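Local atomic coordinates of sulfite dehydrogenase (Paracoccus pantotrophus, PDB entry 2XTS), a protein that oxidises protein-bound sulfur as the molybdenum-cofactor subunit of the sulfane dehydrogenase SoxCD, working together with a haem-carrying cytochrome. Residues A[42-47]-A[131-136]; A[185-190]-A[213-218]; A[275-280]-A[376-381]. All coordinates share one frame; numbering follows the deposited sequence.

Contact 1 (A[42-47]-A[131-136])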
loop_
_atom_site.group_PDB
_atom_site.type_symbol
_atom_site.label_atom_id
_atom_site.label_comp_id
_atom_site.label_asym_id
_atom_site.label_seq_id
_atom_site.Cartn_x
_atom_site.Cartn_y
_atom_site.Cartn_z
ATOM N N VAL A 42 -15.012 18.438 -3.959
ATOM C CA VAL A 42 -15.852 19.561 -3.522
ATOM C C VAL A 42 -15.785 20.612 -4.635
ATOM O O VAL A 42 -14.819 21.365 -4.754
ATOM C CB VAL A 42 -15.372 20.169 -2.171
ATOM C CG1 VAL A 42 -16.298 21.318 -1.735
ATOM C CG2 VAL A 42 -15.267 19.112 -1.080
ATOM N N GLU A 43 -16.822 20.676 -5.450
ATOM C CA GLU A 43 -16.732 21.495 -6.658
ATOM C C GLU A 43 -16.502 22.999 -6.393
ATOM O O GLU A 43 -15.749 23.672 -7.133
ATOM C CB GLU A 43 -17.989 21.310 -7.502
ATOM C CG GLU A 43 -17.973 22.068 -8.846
ATOM C CD GLU A 43 -19.350 22.549 -9.273
ATOM O OE1 GLU A 43 -19.453 23.688 -9.776
ATOM O OE2 GLU A 43 -20.329 21.792 -9.099
ATOM N N TRP A 44 -17.124 23.542 -5.353
ATOM C CA TRP A 44 -17.054 24.989 -5.141
ATOM C C TRP A 44 -15.658 25.517 -4.794
ATOM O O TRP A 44 -15.410 26.728 -4.848
ATOM C CB TRP A 44 -18.087 25.472 -4.115
ATOM C CG TRP A 44 -17.886 25.082 -2.665
ATOM C CD1 TRP A 44 -18.486 24.033 -1.993
ATOM C CD2 TRP A 44 -17.094 25.769 -1.689
ATOM N NE1 TRP A 44 -18.094 24.028 -0.678
ATOM C CE2 TRP A 44 -17.250 25.084 -0.458
ATOM C CE3 TRP A 44 -16.278 26.902 -1.729
ATOM C CZ2 TRP A 44 -16.596 25.481 0.710
ATOM C CZ3 TRP A 44 -15.634 27.306 -0.565
ATOM C CH2 TRP A 44 -15.795 26.591 0.640
ATOM N N LEU A 45 -14.718 24.631 -4.465
ATOM C CA LEU A 45 -13.417 25.088 -4.009
ATOM C C LEU A 45 -12.579 25.714 -5.130
ATOM O O LEU A 45 -11.690 26.521 -4.845
ATOM C CB LEU A 45 -12.642 23.942 -3.344
ATOM C CG LEU A 45 -13.122 23.456 -1.977
ATOM C CD1 LEU A 45 -12.230 22.317 -1.486
ATOM C CD2 LEU A 45 -13.148 24.575 -0.967
ATOM N N THR A 46 -12.830 25.322 -6.377
ATOM C CA THR A 46 -12.025 25.807 -7.510
ATOM C C THR A 46 -12.896 26.133 -8.705
ATOM O O THR A 46 -14.040 25.754 -8.745
ATOM C CB THR A 46 -10.977 24.757 -7.918
ATOM O OG1 THR A 46 -11.631 23.519 -8.200
ATOM C CG2 THR A 46 -9.983 24.544 -6.796
ATOM N N GLU A 47 -12.358 26.843 -9.692
ATOM C CA GLU A 47 -13.165 27.140 -10.887
ATOM C C GLU A 47 -13.123 26.091 -11.989
ATOM O O GLU A 47 -13.977 26.108 -12.868
ATOM C CB GLU A 47 -12.861 28.493 -11.541
ATOM C CG GLU A 47 -13.686 28.629 -12.881
ATOM C CD GLU A 47 -14.215 29.998 -13.209
ATOM O OE1 GLU A 47 -15.283 30.111 -13.859
ATOM O OE2 GLU A 47 -13.565 30.972 -12.838
ATOM N N ALA A 131 -15.189 27.106 10.860
ATOM C CA ALA A 131 -15.498 25.703 10.615
ATOM C C ALA A 131 -16.411 25.647 9.403
ATOM O O ALA A 131 -17.513 26.201 9.433
ATOM C CB ALA A 131 -16.167 25.121 11.826
ATOM N N GLN A 132 -15.933 25.075 8.303
ATOM C CA GLN A 132 -16.674 25.154 7.045
ATOM C C GLN A 132 -17.115 23.788 6.531
ATOM O O GLN A 132 -18.267 23.629 6.205
ATOM C CB GLN A 132 -15.868 25.892 5.968
ATOM C CG GLN A 132 -15.602 27.373 6.302
ATOM C CD GLN A 132 -15.274 28.227 5.102
ATOM O OE1 GLN A 132 -15.019 27.727 4.011
ATOM N NE2 GLN A 132 -15.273 29.536 5.308
ATOM N N LEU A 133 -16.219 22.812 6.464
ATOM C CA LEU A 133 -16.552 21.517 5.857
ATOM C C LEU A 133 -16.711 20.443 6.935
ATOM O O LEU A 133 -16.119 20.524 7.997
ATOM C CB LEU A 133 -15.506 21.104 4.791
ATOM C CG LEU A 133 -15.385 21.999 3.542
ATOM C CD1 LEU A 133 -14.238 21.566 2.697
ATOM C CD2 LEU A 133 -16.644 21.954 2.729
ATOM N N GLU A 134 -17.547 19.460 6.636
ATOM C CA GLU A 134 -17.987 18.472 7.609
ATOM C C GLU A 134 -17.352 17.107 7.351
ATOM O O GLU A 134 -17.856 16.320 6.538
ATOM C CB GLU A 134 -19.508 18.368 7.520
ATOM C CG GLU A 134 -20.240 19.680 7.824
ATOM C CD GLU A 134 -21.717 19.613 7.509
ATOM O OE1 GLU A 134 -22.346 18.614 7.913
ATOM O OE2 GLU A 134 -22.236 20.553 6.850
ATOM N N GLY A 135 -16.245 16.832 8.029
ATOM C CA GLY A 135 -15.542 15.565 7.883
ATOM C C GLY A 135 -14.063 15.757 7.733
ATOM O O GLY A 135 -13.639 16.590 6.938
ATOM N N CYS A 136 -13.271 14.937 8.420
ATOM C CA CYS A 136 -11.831 15.040 8.295
ATOM C C CYS A 136 -11.331 14.685 6.897
ATOM O O CYS A 136 -10.269 15.155 6.510
ATOM C CB CYS A 136 -11.089 14.227 9.371
ATOM S SG CYS A 136 -11.397 12.462 9.337
#

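Contact 2 (A[185-190]-A[213-218])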
loop_
_atom_site.group_PDB
_atom_site.type_symbol
_atom_site.label_atom_id
_atom_site.label_comp_id
_atom_site.label_asym_id
_atom_site.label_seq_id
_atom_site.Cartn_x
_atom_site.Cartn_y
_atom_site.Cartn_z
ATOM N N MET A 185 19.958 24.221 -2.728
ATOM C CA MET A 185 20.765 23.033 -2.999
ATOM C C MET A 185 20.967 22.178 -1.745
ATOM O O MET A 185 21.035 20.969 -1.840
ATOM C CB MET A 185 22.126 23.433 -3.599
ATOM C CG MET A 185 22.891 22.325 -4.327
ATOM S SD MET A 185 21.970 21.478 -5.653
ATOM C CE MET A 185 21.376 22.831 -6.630
ATOM N N GLU A 186 20.983 22.771 -0.563
ATOM C CA GLU A 186 21.140 21.978 0.655
ATOM C C GLU A 186 20.033 20.934 0.840
ATOM O O GLU A 186 20.279 19.812 1.244
ATOM C CB GLU A 186 21.203 22.871 1.894
ATOM C CG GLU A 186 21.530 22.111 3.169
ATOM C CD GLU A 186 21.583 22.985 4.416
ATOM O OE1 GLU A 186 21.299 24.204 4.349
ATOM O OE2 GLU A 186 21.919 22.437 5.479
ATOM N N LYS A 187 18.809 21.302 0.510
ATOM C CA LYS A 187 17.713 20.348 0.611
ATOM C C LYS A 187 17.812 19.278 -0.465
ATOM O O LYS A 187 17.632 18.090 -0.199
ATOM C CB LYS A 187 16.362 21.065 0.530
ATOM C CG LYS A 187 15.136 20.121 0.525
ATOM C CD LYS A 187 15.014 19.319 1.807
ATOM C CE LYS A 187 13.708 18.535 1.886
ATOM N NZ LYS A 187 13.646 17.612 3.048
ATOM N N VAL A 188 18.068 19.712 -1.685
ATOM C CA VAL A 188 18.245 18.797 -2.811
ATOM C C VAL A 188 19.232 17.690 -2.481
ATOM O O VAL A 188 18.988 16.522 -2.767
ATOM C CB VAL A 188 18.754 19.583 -4.068
ATOM C CG1 VAL A 188 19.171 18.649 -5.197
ATOM C CG2 VAL A 188 17.708 20.608 -4.551
ATOM N N MET A 189 20.372 18.089 -1.929
ATOM C CA MET A 189 21.459 17.174 -1.645
ATOM C C MET A 189 21.231 16.321 -0.414
ATOM O O MET A 189 21.975 15.362 -0.188
ATOM C CB MET A 189 22.756 17.965 -1.508
ATOM C CG MET A 189 23.212 18.596 -2.797
ATOM S SD MET A 189 23.456 17.442 -4.163
ATOM C CE MET A 189 24.974 16.614 -3.684
ATOM N N ASP A 190 20.228 16.660 0.393
ATOM C CA ASP A 190 19.903 15.934 1.623
ATOM C C ASP A 190 19.039 14.705 1.273
ATOM O O ASP A 190 19.572 13.596 1.191
ATOM C CB ASP A 190 19.230 16.892 2.619
ATOM C CG ASP A 190 18.803 16.224 3.918
ATOM O OD1 ASP A 190 18.998 14.999 4.101
ATOM O OD2 ASP A 190 18.222 16.952 4.750
ATOM N N LEU A 213 9.080 14.082 -8.006
ATOM C CA LEU A 213 9.866 14.381 -6.834
ATOM C C LEU A 213 9.139 14.042 -5.549
ATOM O O LEU A 213 7.942 14.276 -5.425
ATOM C CB LEU A 213 10.252 15.861 -6.798
ATOM C CG LEU A 213 11.093 16.362 -7.972
ATOM C CD1 LEU A 213 11.526 17.818 -7.766
ATOM C CD2 LEU A 213 12.309 15.467 -8.211
ATOM N N VAL A 214 9.915 13.527 -4.607
ATOM C CA VAL A 214 9.518 13.273 -3.226
ATOM C C VAL A 214 10.413 14.174 -2.383
ATOM O O VAL A 214 11.654 14.113 -2.495
ATOM C CB VAL A 214 9.645 11.776 -2.851
ATOM C CG1 VAL A 214 9.519 11.577 -1.356
ATOM C CG2 VAL A 214 8.583 11.010 -3.592
ATOM N N VAL A 215 9.788 15.071 -1.599
ATOM C CA VAL A 215 10.496 16.154 -0.877
ATOM C C VAL A 215 10.122 16.068 0.606
ATOM O O VAL A 215 9.183 16.728 1.066
ATOM C CB VAL A 215 10.112 17.535 -1.467
ATOM C CG1 VAL A 215 11.034 18.615 -0.904
ATOM C CG2 VAL A 215 10.111 17.494 -3.023
ATOM N N PRO A 216 10.796 15.191 1.355
ATOM C CA PRO A 216 10.302 14.851 2.679
ATOM C C PRO A 216 10.097 16.059 3.598
ATOM O O PRO A 216 10.973 16.907 3.765
ATOM C CB PRO A 216 11.353 13.904 3.205
ATOM C CG PRO A 216 11.824 13.221 1.974
ATOM C CD PRO A 216 11.909 14.310 0.973
ATOM N N GLY A 217 8.894 16.139 4.138
ATOM C CA GLY A 217 8.546 17.165 5.092
ATOM C C GLY A 217 8.106 18.491 4.506
ATOM O O GLY A 217 7.694 19.373 5.256
ATOM N N TRP A 218 8.230 18.655 3.193
ATOM C CA TRP A 218 7.975 19.928 2.529
ATOM C C TRP A 218 6.621 19.902 1.807
ATOM O O TRP A 218 6.095 18.834 1.449
ATOM C CB TRP A 218 9.115 20.268 1.571
ATOM C CG TRP A 218 10.362 20.757 2.244
ATOM C CD1 TRP A 218 10.707 20.562 3.549
ATOM C CD2 TRP A 218 11.399 21.569 1.672
ATOM N NE1 TRP A 218 11.894 21.198 3.817
ATOM C CE2 TRP A 218 12.338 21.817 2.683
ATOM C CE3 TRP A 218 11.609 22.123 0.411
ATOM C CZ2 TRP A 218 13.456 22.618 2.468
ATOM C CZ3 TRP A 218 12.705 22.918 0.200
ATOM C CH2 TRP A 218 13.624 23.152 1.214
#

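Contact 3 (A[275-280]-A[376-381])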
loop_
_atom_site.group_PDB
_atom_site.type_symbol
_atom_site.label_atom_id
_atom_site.label_comp_id
_atom_site.label_asym_id
_atom_site.label_seq_id
_atom_site.Cartn_x
_atom_site.Cartn_y
_atom_site.Cartn_z
ATOM N N VAL A 275 -17.869 9.562 10.780
ATOM C CA VAL A 275 -17.754 8.335 11.556
ATOM C C VAL A 275 -18.450 8.551 12.911
ATOM O O VAL A 275 -17.814 8.678 13.966
ATOM C CB VAL A 275 -16.279 7.926 11.783
ATOM C CG1 VAL A 275 -16.204 6.517 12.401
ATOM C CG2 VAL A 275 -15.480 7.993 10.509
ATOM N N PRO A 276 -19.777 8.653 12.885
ATOM C CA PRO A 276 -20.533 8.799 14.132
ATOM C C PRO A 276 -20.453 7.579 15.021
ATOM O O PRO A 276 -20.162 6.480 14.540
ATOM C CB PRO A 276 -21.962 8.966 13.635
ATOM C CG PRO A 276 -21.985 8.236 12.346
ATOM C CD PRO A 276 -20.671 8.548 11.729
ATOM N N ILE A 277 -20.694 7.780 16.310
ATOM C CA ILE A 277 -20.765 6.677 17.250
ATOM C C ILE A 277 -22.183 6.139 17.218
ATOM O O ILE A 277 -23.095 6.814 17.679
ATOM C CB ILE A 277 -20.413 7.120 18.675
ATOM C CG1 ILE A 277 -19.093 7.891 18.701
ATOM C CG2 ILE A 277 -20.378 5.897 19.596
ATOM C CD1 ILE A 277 -18.801 8.500 20.069
ATOM N N ARG A 278 -22.396 4.975 16.618
ATOM C CA ARG A 278 -23.731 4.377 16.516
ATOM C C ARG A 278 -23.924 3.217 17.473
ATOM O O ARG A 278 -25.016 2.666 17.547
ATOM C CB ARG A 278 -23.996 3.875 15.093
ATOM C CG ARG A 278 -23.984 4.925 13.997
ATOM C CD ARG A 278 -24.489 4.265 12.725
ATOM N NE ARG A 278 -24.864 5.179 11.644
ATOM C CZ ARG A 278 -24.102 5.477 10.592
ATOM N NH1 ARG A 278 -22.866 4.999 10.468
ATOM N NH2 ARG A 278 -24.579 6.283 9.661
ATOM N N HIS A 279 -22.874 2.828 18.176
ATOM C CA HIS A 279 -22.915 1.609 18.967
ATOM C C HIS A 279 -23.234 1.790 20.435
ATOM O O HIS A 279 -23.256 0.810 21.192
ATOM C CB HIS A 279 -21.619 0.805 18.809
ATOM C CG HIS A 279 -20.371 1.553 19.159
ATOM N ND1 HIS A 279 -20.150 2.154 20.383
ATOM C CD2 HIS A 279 -19.227 1.710 18.456
ATOM C CE1 HIS A 279 -18.941 2.691 20.388
ATOM N NE2 HIS A 279 -18.363 2.429 19.234
ATOM N N GLY A 280 -23.508 3.023 20.849
ATOM C CA GLY A 280 -23.941 3.264 22.215
ATOM C C GLY A 280 -22.791 3.485 23.170
ATOM O O GLY A 280 -21.637 3.686 22.776
ATOM N N TRP A 376 -13.572 18.143 17.611
ATOM C CA TRP A 376 -14.837 17.495 17.270
ATOM C C TRP A 376 -15.805 17.585 18.449
ATOM O O TRP A 376 -15.464 17.200 19.582
ATOM C CB TRP A 376 -14.694 15.997 16.968
ATOM C CG TRP A 376 -13.760 15.618 15.873
ATOM C CD1 TRP A 376 -12.827 14.629 15.955
ATOM C CD2 TRP A 376 -13.642 16.166 14.535
ATOM N NE1 TRP A 376 -12.148 14.519 14.776
ATOM C CE2 TRP A 376 -12.627 15.443 13.888
ATOM C CE3 TRP A 376 -14.320 17.156 13.817
ATOM C CZ2 TRP A 376 -12.239 15.717 12.588
ATOM C CZ3 TRP A 376 -13.946 17.415 12.522
ATOM C CH2 TRP A 376 -12.921 16.707 11.923
ATOM N N TRP A 377 -17.005 18.066 18.171
ATOM C CA TRP A 377 -18.084 18.011 19.155
ATOM C C TRP A 377 -18.842 16.701 18.996
ATOM O O TRP A 377 -19.510 16.495 18.003
ATOM C CB TRP A 377 -19.007 19.212 18.979
ATOM C CG TRP A 377 -20.160 19.284 19.927
ATOM C CD1 TRP A 377 -20.211 18.853 21.208
ATOM C CD2 TRP A 377 -21.421 19.897 19.659
ATOM N NE1 TRP A 377 -21.436 19.156 21.771
ATOM C CE2 TRP A 377 -22.189 19.816 20.843
ATOM C CE3 TRP A 377 -21.962 20.547 18.545
ATOM C CZ2 TRP A 377 -23.488 20.316 20.926
ATOM C CZ3 TRP A 377 -23.269 21.044 18.628
ATOM C CH2 TRP A 377 -24.008 20.923 19.810
ATOM N N VAL A 378 -18.701 15.823 19.990
ATOM C CA VAL A 378 -19.451 14.573 20.039
ATOM C C VAL A 378 -20.698 14.832 20.864
ATOM O O VAL A 378 -20.614 15.188 22.030
ATOM C CB VAL A 378 -18.634 13.425 20.665
ATOM C CG1 VAL A 378 -19.449 12.126 20.724
ATOM C CG2 VAL A 378 -17.340 13.191 19.891
ATOM N N LYS A 379 -21.843 14.643 20.243
ATOM C CA LYS A 379 -23.137 14.907 20.867
ATOM C C LYS A 379 -23.665 13.646 21.547
ATOM O O LYS A 379 -23.170 12.548 21.321
ATOM C CB LYS A 379 -24.135 15.459 19.840
ATOM C CG LYS A 379 -23.644 16.777 19.235
ATOM C CD LYS A 379 -24.591 17.410 18.236
ATOM C CE LYS A 379 -24.513 16.751 16.890
ATOM N NZ LYS A 379 -25.323 17.498 15.896
ATOM N N ALA A 380 -24.706 13.812 22.356
ATOM C CA ALA A 380 -25.302 12.705 23.089
ATOM C C ALA A 380 -25.884 11.595 22.221
ATOM O O ALA A 380 -25.980 10.460 22.662
ATOM C CB ALA A 380 -26.365 13.235 24.033
ATOM N N ASP A 381 -26.251 11.920 20.989
ATOM C CA ASP A 381 -26.737 10.933 20.026
ATOM C C ASP A 381 -25.629 10.237 19.245
ATOM O O ASP A 381 -25.922 9.420 18.392
ATOM C CB ASP A 381 -27.773 11.565 19.082
ATOM C CG ASP A 381 -27.216 12.705 18.234
ATOM O OD1 ASP A 381 -26.010 13.003 18.325
ATOM O OD2 ASP A 381 -28.008 13.318 17.481
#

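Contact 1 (A[42-47]-A[131-136])
Trp44 meets Gln132 and Leu133 with CH2 and CZ2 of its benzene ring, the first partner at the edge and the second obliquely. Its outer corner CH2 lies 3.6 Å from OE1 of Gln132, which sits close to the indole plane. No hydrogen bond crosses between the segments, so this is a C-H rim set beside an amide oxygen. The ring and amide planes are turned 44° apart, so the two flat groups do not stack. Beside this corner, CZ2 of Trp44 touches CD2 of Leu133 at 4.1 Å, and the two side chains run alongside one another in opposite senses. CH2 and CZ2 reach them because chi1 of Trp44 (70°) tucks CG between N and C of its own backbone, while one ring face carries CD2 of its neighbour Leu45, 3.6 Å above the plane. Trp44 stands on a 3-10 turn, 43-45, in which Leu45 N bonds to Val42 O (3.3 Å). The opposing loop, 131-136, belongs to the molybdopterin-binding domain and leads through Gly135, at the N-cap position, into helix 136-140. Earlier in the same loop, Glu127 OE2 accepts from both Gln132 N and Leu133 N. Both segments also border the cytochrome subunit: Trp44 NE1 donates to Val183 O of that chain, and Glu134 N to OG1 of its Thr184. NE2 of Gln132 bonds to a glycerol, probably from the crystallisation liquor.

Contact 2 (A[185-190]-A[213-218])
Lys187, on helix 185-191, makes a buried cation-pi and hydrogen-bond contact with Trp218 and Pro216, joining that helix to the turn that follows strand 212-214 in the molybdopterin-binding domain. The turn is type II, running from Val215 to Trp218 and closed by Trp218 N to Val215 O at 3.0 Å; the positive phi of Gly217 fits its third position. The aliphatic chain of Lys187 lies over one face of the indole. CG stands 3.6 Å from the centroid of the six-membered ring of Trp218, a CH-pi contact, and further along NZ is 4.3 Å from the centroid of the five-membered ring, 18° off its normal. The bend at chi2 (63°) in an otherwise extended chain turns it along the ring. There NZ donates to Pro216 O at 2.9 Å, approaching a lone pair of the oxygen within the carbonyl plane, with a C=O...N angle of 143°. CE also packs on CG1 of Val215 (3.9 Å). Trp218 is stacked in turn with Trp260, and its chain neighbour Glu219 is a ligand of the cobalt ion. With an alanine in place of Trp218, Lys187 would probably lose the aromatic face under its methylenes and ammonium, leaving a gap and its chain less fixed in direction. Asp191 OD1 adds a salt bridge to NZ. The carboxylate balances the ammonium's charge while the carbonyl and the pi face stabilise it, so the buried lysine is likely to stay protonated.

Contact 3 (A[275-280]-A[376-381])
Ile277 and Val378 meet by their methyl groups, CD1 of Ile277 lying 3.7 Å from CG1 of Val378, and the two side chains cross at about a right angle. The torsions explain the meeting. In Ile277, chi1 of -51° places CG1 opposite the carbonyl carbon and the extended chi2 carries CD1 out toward the strand, whereas in Val378 chi1 of 179° puts CG1 opposite its own N. Trp333 of strand 325-333 touches both side chains, making the meeting part of a larger apolar cluster. The second branch of Ile277 is used locally: CG2 lies 3.6 Å above one face of the His279 ring, toward the rim. That ring is also held by ND1 donating to Gly280 O (3.2 Å), a bent bond with an N-H...O angle of 140°. Toward the cytochrome subunit, the guanidinium of Arg278 has CG of Pro276 3.8 Å over its centre, and NH1 bonds to Met196 O of that chain. Just past the end of the strand, CG of Lys379 lies 3.7 Å over the centre of the Trp377 ring. Where the backbones approach, Ile277 O and Asp381 O are 3.9 Å apart without bonding; Ile277 instead has a backbone hydrogen bond with Gly382, which follows Asp381. Asp381 OD1 accepts from Glu383 N, an Asx turn in the connection between strands 375-378 and 384-389. The loop between strands 265-270 and 282-291 thus lays Ile277 on strands 375-378 and 325-333 of the antiparallel sheet in the dimerisation domain, a family of the E-set, immunoglobulin-like clan.

Along the chain the three contacts follow one another in series, none nesting in or crossing another. Contact 1 comes first, joining the N-terminal loop 42-47 to 131-136 across 83 intervening residues. Contact 2 closes a much shorter loop, with 22 residues between its segments, inside the molybdopterin-binding domain. Contact 3 closes the longest, 95 residues, and ties a loop of the dimerisation domain to strand 375-378 and the turn that follows it. In space, contact 2 lies across the chain's centre from both others, its nearest atoms about 18 Å from contact 1 and about 22 Å from contact 3. Contacts 1 and 3 touch: CB of Cys136 packs 3.7 Å from CZ2 of Trp376, linking the two domains.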